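PDB 2AR1: thymocyte nuclear protein 1, which is of unknown function but, as an EVE-domain protein of the PUA clan, probably binds modified bases in nucleic acids. Local coordinates for residues 40-45 / 114-119. Residues are numbered along the deposited sequence.
Sequences KTSPWD and MVDVKF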
ATOM      1  N   LYS A  40      12.223  -7.836  -4.144  1.00 19.46           N
ATOM      2  CA  LYS A  40      11.657  -8.939  -3.375  1.00 17.82           C
ATOM      3  C   LYS A  40      11.023  -8.482  -2.047  1.00 17.30           C
ATOM      4  O   LYS A  40       9.876  -8.799  -1.794  1.00 18.71           O
ATOM      5  CB  LYS A  40      12.684 -10.063  -3.147  1.00 21.13           C
ATOM      6  CG  LYS A  40      13.336 -10.657  -4.404  1.00 24.61           C
ATOM      7  CD  LYS A  40      14.343 -11.760  -4.002  1.00 31.54           C
ATOM      8  CE  LYS A  40      14.777 -12.646  -5.202  1.00 32.19           C
ATOM      9  NZ  LYS A  40      15.817 -13.741  -4.935  1.00 35.43           N
ATOM     10  N   THR A  41      11.774  -7.724  -1.248  1.00 17.30           N
ATOM     11  CA  THR A  41      11.215  -6.983  -0.114  1.00 18.27           C
ATOM     12  C   THR A  41      11.661  -5.512  -0.168  1.00 18.13           C
ATOM     13  O   THR A  41      12.754  -5.184  -0.677  1.00 18.91           O
ATOM     14  CB  THR A  41      11.609  -7.567   1.279  1.00 18.86           C
ATOM     15  OG1 THR A  41      13.008  -7.359   1.513  1.00 20.40           O
ATOM     16  CG2 THR A  41      11.327  -9.085   1.379  1.00 21.95           C
ATOM     17  N   SER A  42      10.869  -4.643   0.453  1.00 19.85           N
ATOM     18  CA  SER A  42      11.212  -3.243   0.513  1.00 18.66           C
ATOM     19  C   SER A  42      10.572  -2.625   1.756  1.00 18.29           C
ATOM     20  O   SER A  42       9.463  -2.991   2.109  1.00 22.09           O
ATOM     21  CB  SER A  42      10.723  -2.534  -0.725  1.00 20.58           C
ATOM     22  OG  SER A  42      10.840  -1.100  -0.629  1.00 21.82           O
ATOM     23  N   PRO A  43      11.270  -1.680   2.398  1.00 18.05           N
ATOM     24  CA  PRO A  43      10.567  -0.866   3.419  1.00 18.78           C
ATOM     25  C   PRO A  43       9.520  -0.024   2.693  1.00 18.55           C
ATOM     26  O   PRO A  43       9.736   0.325   1.567  1.00 19.61           O
ATOM     27  CB  PRO A  43      11.671   0.020   3.975  1.00 20.18           C
ATOM     28  CG  PRO A  43      12.769  -0.033   2.981  1.00 20.18           C
ATOM     29  CD  PRO A  43      12.668  -1.279   2.203  1.00 19.63           C
ATOM     30  N   TRP A  44       8.421   0.335   3.354  1.00 18.99           N
ATOM     31  CA  TRP A  44       7.443   1.212   2.743  1.00 18.59           C
ATOM     32  C   TRP A  44       7.693   2.662   3.171  1.00 19.38           C
ATOM     33  O   TRP A  44       6.978   3.210   4.029  1.00 17.43           O
ATOM     34  CB  TRP A  44       6.040   0.731   3.074  1.00 18.57           C
ATOM     35  CG  TRP A  44       5.054   1.235   2.094  1.00 15.72           C
ATOM     36  CD1 TRP A  44       4.161   2.207   2.280  1.00 17.09           C
ATOM     37  CD2 TRP A  44       4.911   0.807   0.740  1.00 17.19           C
ATOM     38  NE1 TRP A  44       3.431   2.430   1.143  1.00 21.25           N
ATOM     39  CE2 TRP A  44       3.884   1.551   0.179  1.00 20.52           C
ATOM     40  CE3 TRP A  44       5.560  -0.176  -0.036  1.00 20.60           C
ATOM     41  CZ2 TRP A  44       3.478   1.354  -1.111  1.00 20.49           C
ATOM     42  CZ3 TRP A  44       5.164  -0.354  -1.289  1.00 23.25           C
ATOM     43  CH2 TRP A  44       4.124   0.389  -1.819  1.00 18.52           C
ATOM     44  N   ASP A  45       8.734   3.262   2.577  1.00 18.02           N
ATOM     45  CA  ASP A  45       9.187   4.581   2.983  1.00 18.23           C
ATOM     46  C   ASP A  45       8.369   5.680   2.325  1.00 15.57           C
ATOM     47  O   ASP A  45       7.662   5.456   1.366  1.00 17.84           O
ATOM     48  CB  ASP A  45      10.666   4.796   2.666  1.00 16.82           C
ATOM     49  CG  ASP A  45      10.948   4.687   1.233  1.00 22.11           C
ATOM     50  OD1 ASP A  45      10.608   5.583   0.452  1.00 23.73           O
ATOM     51  OD2 ASP A  45      11.545   3.684   0.914  1.00 22.70           O
ATOM     52  N   MET A 114       7.441   2.997   9.267  1.00 18.50           N
ATOM     53  CA  MET A 114       7.163   2.216   8.086  1.00 19.06           C
ATOM     54  C   MET A 114       7.344   0.732   8.370  1.00 16.22           C
ATOM     55  O   MET A 114       8.172   0.337   9.178  1.00 19.10           O
ATOM     56  CB  MET A 114       8.090   2.614   6.963  1.00 18.08           C
ATOM     57  CG  MET A 114       9.516   2.308   7.199  1.00 18.56           C
ATOM     58  SD  MET A 114      10.653   3.058   6.060  1.00 21.01           S
ATOM     59  CE  MET A 114      12.233   2.456   6.650  1.00 20.06           C
ATOM     60  N   VAL A 115       6.546  -0.049   7.650  1.00 19.39           N
ATOM     61  CA  VAL A 115       6.698  -1.504   7.582  1.00 18.81           C
ATOM     62  C   VAL A 115       7.573  -1.910   6.413  1.00 19.50           C
ATOM     63  O   VAL A 115       7.966  -1.070   5.596  1.00 17.14           O
ATOM     64  CB  VAL A 115       5.355  -2.245   7.504  1.00 18.26           C
ATOM     65  CG1 VAL A 115       4.459  -1.870   8.717  1.00 21.04           C
ATOM     66  CG2 VAL A 115       4.580  -1.855   6.244  1.00 21.51           C
ATOM     67  N   ASP A 116       7.992  -3.180   6.454  1.00 18.46           N
ATOM     68  CA  ASP A 116       8.585  -3.861   5.253  1.00 20.16           C
ATOM     69  C   ASP A 116       7.534  -4.720   4.626  1.00 20.87           C
ATOM     70  O   ASP A 116       6.748  -5.335   5.303  1.00 17.15           O
ATOM     71  CB  ASP A 116       9.759  -4.745   5.625  1.00 22.67           C
ATOM     72  CG  ASP A 116      11.039  -3.964   5.951  1.00 25.34           C
ATOM     73  OD1 ASP A 116      11.047  -2.702   5.828  1.00 26.20           O
ATOM     74  OD2 ASP A 116      12.032  -4.642   6.317  1.00 25.18           O
ATOM     75  N   VAL A 117       7.545  -4.781   3.277  1.00 21.29           N
ATOM     76  CA  VAL A 117       6.595  -5.650   2.575  1.00 20.33           C
ATOM     77  C   VAL A 117       7.367  -6.521   1.625  1.00 17.46           C
ATOM     78  O   VAL A 117       8.492  -6.202   1.262  1.00 18.01           O
ATOM     79  CB  VAL A 117       5.514  -4.929   1.800  1.00 21.20           C
ATOM     80  CG1 VAL A 117       4.613  -4.110   2.698  1.00 24.66           C
ATOM     81  CG2 VAL A 117       6.069  -4.031   0.705  1.00 22.41           C
ATOM     82  N   LYS A 118       6.742  -7.630   1.278  1.00 19.18           N
ATOM     83  CA  LYS A 118       7.311  -8.576   0.328  1.00 17.11           C
ATOM     84  C   LYS A 118       6.407  -8.653  -0.893  1.00 18.17           C
ATOM     85  O   LYS A 118       5.192  -8.478  -0.803  1.00 17.41           O
ATOM     86  CB  LYS A 118       7.577  -9.974   0.936  1.00 19.77           C
ATOM     87  CG  LYS A 118       6.393 -10.909   1.016  1.00 26.14           C
ATOM     88  CD  LYS A 118       6.901 -12.342   1.245  1.00 32.31           C
ATOM     89  CE  LYS A 118       5.929 -13.143   2.068  1.00 35.53           C
ATOM     90  NZ  LYS A 118       6.321 -14.625   2.027  1.00 33.30           N
ATOM     91  N   PHE A 119       7.006  -8.803  -2.072  1.00 18.15           N
ATOM     92  CA  PHE A 119       6.289  -9.054  -3.267  1.00 15.95           C
ATOM     93  C   PHE A 119       5.520 -10.357  -3.169  1.00 16.51           C
ATOM     94  O   PHE A 119       6.099 -11.358  -2.723  1.00 17.32           O
ATOM     95  CB  PHE A 119       7.312  -9.309  -4.407  1.00 15.65           C
ATOM     96  CG  PHE A 119       6.654  -9.688  -5.685  1.00 17.24           C
ATOM     97  CD1 PHE A 119       6.003  -8.732  -6.469  1.00 14.93           C
ATOM     98  CD2 PHE A 119       6.696 -11.005  -6.114  1.00 14.65           C
ATOM     99  CE1 PHE A 119       5.381  -9.114  -7.646  1.00 16.27           C
ATOM    100  CE2 PHE A 119       6.053 -11.384  -7.283  1.00 15.99           C
ATOM    101  CZ  PHE A 119       5.453 -10.466  -8.043  1.00 15.24           C
TER
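The short edge strand 41-43 pairs antiparallel with the long strand 113-128, forming one edge of the mixed sheet. Four backbone hydrogen bonds hold it: Phe119 N to Lys40 O (2.9 Å), the reciprocal pair Ser42 N to Val117 O (3.0 Å) and Val117 N to Ser42 O (2.9 Å), and Trp44 N to Val115 O (2.7 Å). Pro43, lacking an amide hydrogen, fits a non-hydrogen-bonded position opposite Asp116, where no N-H is needed. On this more open face lie Thr41, Pro43, Asp116 and Lys118, and Asp116 OD1 is hydrogen-bonded to Tyr88 of the next strand. The other face turns inward: small Ser42, buried with its OG donating to Pro43 O (2.8 Å), and branched Val117 pack against Leu36 of helix 33-39, and Trp44 CE3 rests 4.0 Å from Val117 CG2, its indole meeting Phe67 nearly perpendicularly. Lys40, just after that helix, adopts positive phi as the chain turns into the strand. Such an edge strand completes the curved sheet of the PUA-like EVE fold, while Trp44 lies about 4 Å from a glycerol, probably from the crystallisation liquor, which may mark a pocket.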